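PDB 1TWU: uncharacterized protein YycE from Bacillus subtilis, which is of unknown function but belongs to the vicinal oxygen chelate superfamily and may be related to glyoxalases and fosfomycin resistance proteins. Local coordinates for residues I25-E30 against K99-Q104; Q104-E109 against G125-F130. All coordinates share one frame; numbering follows the deposited sequence.

Overall arrangement
Interaction 1 (25-30 with 99-104) joins helix 22-32 to the chain at the end of helix 88-100, whereas interaction 2 (104-109 with 125-130) stays within the C-terminal four-stranded sheet. The two share Q104 and their centres lie about 13 Å apart. Interaction 1 is partly buried, with F28 in the interior; it combines direct hydrogen bonds from an arginine with an edge-to-face ring pair. Interaction 2 is a surface contact: an arginine lies against a valine methyl and meets the E109 backbone through a water, weakly bonded on the arginine side. The salt bridge between K99 and E105 ties the two sites together, and F28 also packs on I128, which lies in the 125-130 segment.

Interaction 1: residues I25-E30 against K99-Q104; sequences IIRFYE and KHMGYQ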
ATOM      1  N   ILE A  25       7.557  14.007  -5.009  1.00 27.36           N
ATOM      2  CA  ILE A  25       7.376  12.577  -4.819  1.00 26.19           C
ATOM      3  C   ILE A  25       8.482  11.816  -5.565  1.00 25.55           C
ATOM      4  O   ILE A  25       9.062  10.862  -5.033  1.00 25.80           O
ATOM      5  CB  ILE A  25       5.972  12.139  -5.331  1.00 25.20           C
ATOM      6  CG1 ILE A  25       4.893  12.659  -4.378  1.00 24.97           C
ATOM      7  CG2 ILE A  25       5.900  10.637  -5.485  1.00 25.01           C
ATOM      8  CD1 ILE A  25       4.963  12.087  -2.969  1.00 22.90           C
ATOM      9  N   ILE A  26       8.780  12.249  -6.787  1.00 24.64           N
ATOM     10  CA  ILE A  26       9.817  11.609  -7.589  1.00 26.09           C
ATOM     11  C   ILE A  26      11.199  11.742  -6.941  1.00 26.97           C
ATOM     12  O   ILE A  26      11.987  10.789  -6.934  1.00 26.07           O
ATOM     13  CB  ILE A  26       9.845  12.197  -9.016  1.00 26.09           C
ATOM     14  CG1 ILE A  26       8.557  11.813  -9.741  1.00 25.69           C
ATOM     15  CG2 ILE A  26      11.052  11.682  -9.779  1.00 27.45           C
ATOM     16  CD1 ILE A  26       8.390  12.468 -11.091  1.00 24.99           C
ATOM     17  N   ARG A  27      11.491  12.920  -6.394  1.00 26.16           N
ATOM     18  CA  ARG A  27      12.771  13.138  -5.731  1.00 26.33           C
ATOM     19  C   ARG A  27      12.941  12.200  -4.536  1.00 25.85           C
ATOM     20  O   ARG A  27      14.010  11.628  -4.333  1.00 25.97           O
ATOM     21  CB  ARG A  27      12.901  14.586  -5.258  1.00 24.67           C
ATOM     22  CG  ARG A  27      14.170  14.834  -4.448  1.00 24.38           C
ATOM     23  CD  ARG A  27      14.363  16.307  -4.164  1.00 25.46           C
ATOM     24  NE  ARG A  27      15.646  16.613  -3.530  1.00 24.40           N
ATOM     25  CZ  ARG A  27      15.870  16.594  -2.220  1.00 23.60           C
ATOM     26  NH1 ARG A  27      14.901  16.279  -1.375  1.00 22.93           N
ATOM     27  NH2 ARG A  27      17.068  16.918  -1.754  1.00 24.63           N
ATOM     28  N   PHE A  28      11.882  12.041  -3.748  1.00 25.22           N
ATOM     29  CA  PHE A  28      11.932  11.175  -2.575  1.00 24.11           C
ATOM     30  C   PHE A  28      12.091   9.705  -2.948  1.00 25.34           C
ATOM     31  O   PHE A  28      12.993   9.018  -2.451  1.00 23.98           O
ATOM     32  CB  PHE A  28      10.653  11.331  -1.742  1.00 24.06           C
ATOM     33  CG  PHE A  28      10.598  10.430  -0.526  1.00 23.14           C
ATOM     34  CD1 PHE A  28      11.239  10.789   0.660  1.00 22.33           C
ATOM     35  CD2 PHE A  28       9.919   9.213  -0.572  1.00 21.35           C
ATOM     36  CE1 PHE A  28      11.203   9.949   1.782  1.00 20.85           C
ATOM     37  CE2 PHE A  28       9.879   8.370   0.539  1.00 21.00           C
ATOM     38  CZ  PHE A  28      10.523   8.739   1.719  1.00 20.04           C
ATOM     39  N   TYR A  29      11.209   9.224  -3.823  1.00 24.72           N
ATOM     40  CA  TYR A  29      11.214   7.819  -4.229  1.00 25.82           C
ATOM     41  C   TYR A  29      12.286   7.387  -5.209  1.00 26.05           C
ATOM     42  O   TYR A  29      12.848   6.299  -5.074  1.00 26.26           O
ATOM     43  CB  TYR A  29       9.832   7.432  -4.768  1.00 22.78           C
ATOM     44  CG  TYR A  29       8.816   7.359  -3.667  1.00 22.82           C
ATOM     45  CD1 TYR A  29       8.752   6.250  -2.829  1.00 21.52           C
ATOM     46  CD2 TYR A  29       7.983   8.447  -3.388  1.00 22.91           C
ATOM     47  CE1 TYR A  29       7.881   6.226  -1.725  1.00 23.63           C
ATOM     48  CE2 TYR A  29       7.110   8.438  -2.289  1.00 21.98           C
ATOM     49  CZ  TYR A  29       7.066   7.327  -1.462  1.00 22.66           C
ATOM     50  OH  TYR A  29       6.232   7.323  -0.369  1.00 21.03           O
ATOM     51  N   GLU A  30      12.581   8.226  -6.190  1.00 26.57           N
ATOM     52  CA  GLU A  30      13.581   7.851  -7.163  1.00 28.81           C
ATOM     53  C   GLU A  30      14.976   8.270  -6.719  1.00 29.48           C
ATOM     54  O   GLU A  30      15.904   7.463  -6.734  1.00 29.37           O
ATOM     55  CB  GLU A  30      13.244   8.456  -8.520  1.00 29.38           C
ATOM     56  CG  GLU A  30      13.539   7.514  -9.657  1.00 32.55           C
ATOM     57  CD  GLU A  30      13.216   8.107 -11.009  1.00 36.07           C
ATOM     58  OE1 GLU A  30      12.167   8.781 -11.137  1.00 37.81           O
ATOM     59  OE2 GLU A  30      14.008   7.881 -11.949  1.00 37.33           O
ATOM     60  N   LYS A  99      17.442  11.869   5.351  1.00 26.58           N
ATOM     61  CA  LYS A  99      17.460  13.005   6.269  1.00 26.35           C
ATOM     62  C   LYS A  99      18.395  14.096   5.740  1.00 27.64           C
ATOM     63  O   LYS A  99      18.117  15.289   5.883  1.00 28.37           O
ATOM     64  CB  LYS A  99      17.906  12.557   7.670  1.00 25.25           C
ATOM     65  CG  LYS A  99      16.999  11.503   8.295  1.00 24.54           C
ATOM     66  CD  LYS A  99      17.421  11.150   9.703  1.00 23.19           C
ATOM     67  CE  LYS A  99      17.162  12.294  10.655  1.00 25.25           C
ATOM     68  NZ  LYS A  99      17.422  11.909  12.075  1.00 24.34           N
ATOM     69  N   HIS A 100      19.498  13.687   5.119  1.00 29.51           N
ATOM     70  CA  HIS A 100      20.444  14.643   4.566  1.00 31.60           C
ATOM     71  C   HIS A 100      19.884  15.295   3.308  1.00 31.00           C
ATOM     72  O   HIS A 100      20.337  16.370   2.898  1.00 30.34           O
ATOM     73  CB  HIS A 100      21.782  13.961   4.282  1.00 37.65           C
ATOM     74  CG  HIS A 100      22.520  13.567   5.525  1.00 46.01           C
ATOM     75  ND1 HIS A 100      23.822  13.112   5.513  1.00 49.41           N
ATOM     76  CD2 HIS A 100      22.136  13.567   6.826  1.00 48.94           C
ATOM     77  CE1 HIS A 100      24.208  12.851   6.750  1.00 51.03           C
ATOM     78  NE2 HIS A 100      23.203  13.119   7.566  1.00 50.49           N
ATOM     79  N   MET A 101      18.890  14.644   2.703  1.00 29.49           N
ATOM     80  CA  MET A 101      18.232  15.188   1.522  1.00 27.24           C
ATOM     81  C   MET A 101      17.158  16.176   1.986  1.00 27.32           C
ATOM     82  O   MET A 101      16.606  16.923   1.183  1.00 27.32           O
ATOM     83  CB  MET A 101      17.604  14.072   0.673  1.00 25.79           C
ATOM     84  CG  MET A 101      18.611  13.311  -0.188  1.00 22.22           C
ATOM     85  SD  MET A 101      17.866  11.977  -1.108  1.00 16.32           S
ATOM     86  CE  MET A 101      17.198  12.869  -2.426  1.00 18.70           C
ATOM     87  N   GLY A 102      16.868  16.175   3.287  1.00 27.16           N
ATOM     88  CA  GLY A 102      15.884  17.101   3.826  1.00 27.47           C
ATOM     89  C   GLY A 102      14.610  16.520   4.420  1.00 28.60           C
ATOM     90  O   GLY A 102      13.782  17.266   4.943  1.00 29.21           O
ATOM     91  N   TYR A 103      14.447  15.202   4.359  1.00 27.32           N
ATOM     92  CA  TYR A 103      13.248  14.566   4.889  1.00 26.56           C
ATOM     93  C   TYR A 103      13.314  14.343   6.397  1.00 27.05           C
ATOM     94  O   TYR A 103      14.345  13.955   6.930  1.00 26.85           O
ATOM     95  CB  TYR A 103      12.996  13.261   4.130  1.00 25.84           C
ATOM     96  CG  TYR A 103      12.868  13.513   2.640  1.00 25.06           C
ATOM     97  CD1 TYR A 103      11.771  14.214   2.130  1.00 24.33           C
ATOM     98  CD2 TYR A 103      13.883  13.135   1.754  1.00 23.10           C
ATOM     99  CE1 TYR A 103      11.686  14.544   0.780  1.00 24.87           C
ATOM    100  CE2 TYR A 103      13.812  13.460   0.397  1.00 24.56           C
ATOM    101  CZ  TYR A 103      12.710  14.170  -0.081  1.00 25.94           C
ATOM    102  OH  TYR A 103      12.638  14.540  -1.406  1.00 24.33           O
ATOM    103  N   GLN A 104      12.192  14.600   7.064  1.00 28.49           N
ATOM    104  CA  GLN A 104      12.060  14.500   8.514  1.00 30.21           C
ATOM    105  C   GLN A 104      11.885  13.111   9.080  1.00 31.41           C
ATOM    106  O   GLN A 104      11.099  12.319   8.563  1.00 30.92           O
ATOM    107  CB  GLN A 104      10.851  15.306   8.990  1.00 30.01           C
ATOM    108  CG  GLN A 104      10.841  16.726   8.539  1.00 35.60           C
ATOM    109  CD  GLN A 104      11.953  17.527   9.168  1.00 39.83           C
ATOM    110  OE1 GLN A 104      12.620  18.318   8.497  1.00 43.77           O
ATOM    111  NE2 GLN A 104      12.157  17.338  10.469  1.00 40.22           N
TER
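R27 turns CG anti to the backbone N (chi1 175°) and F28 does likewise, while Y103 places its CG anti to its carbonyl carbon; the arginine, extended from CG to NE, can then run outward to the 99-104 segment as the two rings meet beside it. NH1 and NH2 of R27 both grip one acceptor, the carbonyl oxygen of M101, at 3.1 and 3.0 Å. The NH2 bond arrives in the carbonyl plane on a lone pair, the NH1 bond from above that plane, and the oxygen lies close to the guanidinium plane. NH1 also donates to Y103 OH at 2.9 Å, a bent bond (135°) tilted from the guanidinium plane. Three hydrogen bonds thus fix the rotation of this group, and the methyl CE of M101 sits over one of its faces.

The acceptor lies at a helix terminus: G102, with positive phi, closes helix 88-100 in a Schellman motif, and the chain turns there toward strand 105-106. YycE is a duplicated alpha-beta protein of the vicinal oxygen chelate family, and in it R27 links helix 22-32 to the turn after helix 88-100.

On the inner side, F28 directs its ring edge at the face of Y103 in a T-shaped stack, centroids 4.8 Å apart and planes nearly perpendicular at 87°. F28 CD1 lies over the centre of the tyrosine ring, 3.7 Å from Y103 CD2. Farther in, F28 packs against P123 of a loop and I128 of strand 127-131.

Interaction 2: residues Q104-E109 against G125-F130; sequences QEVESE and GWRIVF
R127 meets V106 through the flat end of its side chain, which passes beneath a methyl group. From the strand, R127 sets CG anti to the carbonyl carbon and then bends at chi2 (-68°), a turn that carries CD and the guanidinium over to the 104-109 segment. V106 CG2, the branch lying between the backbone N and the carbonyl carbon, does all the close touching from its side. It stands 3.4 Å above the guanidinium plane of R127, displaced toward the rim. V106 CG2 is 3.6 Å from R127 NE and 3.7 Å from R127 CD. The contact is therefore van der Waals, an apolar methyl covering one face of a charged group.

The polar edge of the arginine is served differently. No direct hydrogen bond joins the two segments; instead a water accepts from E109 N at 3.3 Å and, more weakly, from R127 NH1 at 2.8 Å. E107 O stays 3.7 Å from R127 NH1. The carboxylate of the poorly ordered E109 is not in contact with it either, E109 OE2 lying 5.3 Å from R127 NH1, so any attraction would be long-range. R127 NE forms a salt bridge with E121 OE2, outside the two segments, which ties down the NE side of the group. E109 also packs on Y47 of the second subunit.

Between the two segments runs strand 117-121, bonded to V106 through T119 and to I128 through I120, so that R127 spans from one strand to the next but one across the mixed four-stranded sheet of the second beta-alpha-beta-beta-beta unit, the repeat characteristic of vicinal oxygen chelate proteins.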
ATOM      1  N   GLN A 104      12.192  14.600   7.064  1.00 28.49           N
ATOM      2  CA  GLN A 104      12.060  14.500   8.514  1.00 30.21           C
ATOM      3  C   GLN A 104      11.885  13.111   9.080  1.00 31.41           C
ATOM      4  O   GLN A 104      11.099  12.319   8.563  1.00 30.92           O
ATOM      5  CB  GLN A 104      10.851  15.306   8.990  1.00 30.01           C
ATOM      6  CG  GLN A 104      10.841  16.726   8.539  1.00 35.60           C
ATOM      7  CD  GLN A 104      11.953  17.527   9.168  1.00 39.83           C
ATOM      8  OE1 GLN A 104      12.620  18.318   8.497  1.00 43.77           O
ATOM      9  NE2 GLN A 104      12.157  17.338  10.469  1.00 40.22           N
ATOM     10  N   GLU A 105      12.610  12.823  10.157  1.00 31.82           N
ATOM     11  CA  GLU A 105      12.438  11.553  10.834  1.00 32.97           C
ATOM     12  C   GLU A 105      11.404  11.924  11.894  1.00 34.59           C
ATOM     13  O   GLU A 105      11.520  12.969  12.542  1.00 34.03           O
ATOM     14  CB  GLU A 105      13.718  11.080  11.527  1.00 34.18           C
ATOM     15  CG  GLU A 105      13.556   9.672  12.113  1.00 35.65           C
ATOM     16  CD  GLU A 105      14.689   9.246  13.031  1.00 34.92           C
ATOM     17  OE1 GLU A 105      15.867   9.493  12.695  1.00 34.58           O
ATOM     18  OE2 GLU A 105      14.395   8.643  14.085  1.00 34.90           O
ATOM     19  N   VAL A 106      10.385  11.093  12.064  1.00 34.61           N
ATOM     20  CA  VAL A 106       9.364  11.395  13.049  1.00 35.58           C
ATOM     21  C   VAL A 106       9.228  10.290  14.080  1.00 38.22           C
ATOM     22  O   VAL A 106       9.721   9.173  13.890  1.00 36.89           O
ATOM     23  CB  VAL A 106       7.986  11.651  12.378  1.00 34.96           C
ATOM     24  CG1 VAL A 106       8.072  12.881  11.481  1.00 33.30           C
ATOM     25  CG2 VAL A 106       7.558  10.438  11.569  1.00 31.97           C
ATOM     26  N   GLU A 107       8.563  10.623  15.180  1.00 41.69           N
ATOM     27  CA  GLU A 107       8.338   9.689  16.266  1.00 46.13           C
ATOM     28  C   GLU A 107       7.090   8.883  15.935  1.00 47.34           C
ATOM     29  O   GLU A 107       5.992   9.432  15.839  1.00 47.10           O
ATOM     30  CB  GLU A 107       8.128  10.457  17.567  1.00 49.45           C
ATOM     31  CG  GLU A 107       8.646   9.726  18.780  1.00 55.65           C
ATOM     32  CD  GLU A 107      10.141   9.506  18.698  1.00 59.86           C
ATOM     33  OE1 GLU A 107      10.910  10.465  18.957  1.00 62.06           O
ATOM     34  OE2 GLU A 107      10.543   8.371  18.353  1.00 62.66           O
ATOM     35  N   SER A 108       7.258   7.580  15.750  1.00 49.72           N
ATOM     36  CA  SER A 108       6.135   6.717  15.419  1.00 52.42           C
ATOM     37  C   SER A 108       5.049   6.811  16.478  1.00 53.77           C
ATOM     38  O   SER A 108       5.332   7.070  17.653  1.00 52.91           O
ATOM     39  CB  SER A 108       6.606   5.269  15.287  1.00 52.92           C
ATOM     40  OG  SER A 108       7.312   4.860  16.444  1.00 56.21           O
ATOM     41  N   GLU A 109       3.804   6.615  16.053  1.00 55.94           N
ATOM     42  CA  GLU A 109       2.675   6.658  16.971  1.00 58.84           C
ATOM     43  C   GLU A 109       2.823   5.515  17.957  1.00 59.86           C
ATOM     44  O   GLU A 109       2.811   5.712  19.179  1.00 60.92           O
ATOM     45  CB  GLU A 109       1.363   6.509  16.207  1.00 59.67           C
ATOM     46  CG  GLU A 109       0.858   7.807  15.633  1.00 62.75           C
ATOM     47  CD  GLU A 109       0.454   8.793  16.713  1.00 63.69           C
ATOM     48  OE1 GLU A 109      -0.578   8.557  17.380  1.00 64.15           O
ATOM     49  OE2 GLU A 109       1.173   9.800  16.893  1.00 64.17           O
ATOM     50  N   GLY A 125       3.516  13.215   3.716  1.00 23.94           N
ATOM     51  CA  GLY A 125       3.192  12.729   5.045  1.00 23.31           C
ATOM     52  C   GLY A 125       2.948  11.252   5.235  1.00 24.45           C
ATOM     53  O   GLY A 125       2.486  10.841   6.301  1.00 24.23           O
ATOM     54  N   TRP A 126       3.219  10.447   4.213  1.00 24.08           N
ATOM     55  CA  TRP A 126       3.041   9.010   4.356  1.00 23.40           C
ATOM     56  C   TRP A 126       4.220   8.579   5.225  1.00 23.55           C
ATOM     57  O   TRP A 126       5.335   9.055   5.025  1.00 23.29           O
ATOM     58  CB  TRP A 126       3.086   8.318   2.988  1.00 21.75           C
ATOM     59  CG  TRP A 126       2.516   6.918   3.005  1.00 21.53           C
ATOM     60  CD1 TRP A 126       1.702   6.366   3.967  1.00 21.13           C
ATOM     61  CD2 TRP A 126       2.677   5.911   1.996  1.00 20.94           C
ATOM     62  NE1 TRP A 126       1.353   5.086   3.615  1.00 20.35           N
ATOM     63  CE2 TRP A 126       1.935   4.780   2.412  1.00 20.71           C
ATOM     64  CE3 TRP A 126       3.371   5.855   0.779  1.00 18.85           C
ATOM     65  CZ2 TRP A 126       1.870   3.607   1.651  1.00 19.83           C
ATOM     66  CZ3 TRP A 126       3.303   4.691   0.022  1.00 17.48           C
ATOM     67  CH2 TRP A 126       2.558   3.584   0.463  1.00 17.72           C
ATOM     68  N   ARG A 127       3.967   7.711   6.203  1.00 23.58           N
ATOM     69  CA  ARG A 127       5.013   7.243   7.111  1.00 24.72           C
ATOM     70  C   ARG A 127       5.803   6.066   6.525  1.00 24.99           C
ATOM     71  O   ARG A 127       5.292   4.951   6.403  1.00 23.51           O
ATOM     72  CB  ARG A 127       4.400   6.827   8.460  1.00 26.62           C
ATOM     73  CG  ARG A 127       3.727   7.950   9.263  1.00 29.25           C
ATOM     74  CD  ARG A 127       4.735   8.959   9.768  1.00 30.92           C
ATOM     75  NE  ARG A 127       4.121  10.108  10.437  1.00 34.17           N
ATOM     76  CZ  ARG A 127       3.889  10.200  11.746  1.00 35.14           C
ATOM     77  NH1 ARG A 127       4.206   9.208  12.565  1.00 35.61           N
ATOM     78  NH2 ARG A 127       3.366  11.310  12.242  1.00 36.05           N
ATOM     79  N   ILE A 128       7.052   6.326   6.158  1.00 23.39           N
ATOM     80  CA  ILE A 128       7.908   5.287   5.601  1.00 23.44           C
ATOM     81  C   ILE A 128       8.772   4.740   6.749  1.00 23.97           C
ATOM     82  O   ILE A 128       9.638   5.433   7.296  1.00 22.45           O
ATOM     83  CB  ILE A 128       8.809   5.848   4.462  1.00 22.06           C
ATOM     84  CG1 ILE A 128       7.976   6.714   3.511  1.00 21.30           C
ATOM     85  CG2 ILE A 128       9.445   4.699   3.679  1.00 22.31           C
ATOM     86  CD1 ILE A 128       6.763   6.014   2.937  1.00 20.56           C
ATOM     87  N   VAL A 129       8.522   3.491   7.117  1.00 24.38           N
ATOM     88  CA  VAL A 129       9.250   2.872   8.212  1.00 24.15           C
ATOM     89  C   VAL A 129      10.297   1.865   7.756  1.00 25.32           C
ATOM     90  O   VAL A 129      10.081   1.078   6.835  1.00 24.46           O
ATOM     91  CB  VAL A 129       8.268   2.173   9.191  1.00 23.04           C
ATOM     92  CG1 VAL A 129       9.003   1.707  10.451  1.00 21.38           C
ATOM     93  CG2 VAL A 129       7.142   3.125   9.546  1.00 23.65           C
ATOM     94  N   PHE A 130      11.446   1.916   8.411  1.00 26.52           N
ATOM     95  CA  PHE A 130      12.539   0.996   8.139  1.00 28.21           C
ATOM     96  C   PHE A 130      12.756   0.245   9.457  1.00 28.99           C
ATOM     97  O   PHE A 130      13.281   0.799  10.426  1.00 28.44           O
ATOM     98  CB  PHE A 130      13.777   1.790   7.719  1.00 28.51           C
ATOM     99  CG  PHE A 130      13.566   2.596   6.470  1.00 29.15           C
ATOM    100  CD1 PHE A 130      13.819   2.042   5.216  1.00 30.51           C
ATOM    101  CD2 PHE A 130      13.051   3.887   6.541  1.00 28.23           C
ATOM    102  CE1 PHE A 130      13.561   2.763   4.045  1.00 30.40           C
ATOM    103  CE2 PHE A 130      12.789   4.615   5.383  1.00 28.93           C
ATOM    104  CZ  PHE A 130      13.043   4.052   4.131  1.00 29.57           C
TER
HETATM  105  O   HOH W   1       4.070   6.461  12.788  1.00 29.90           O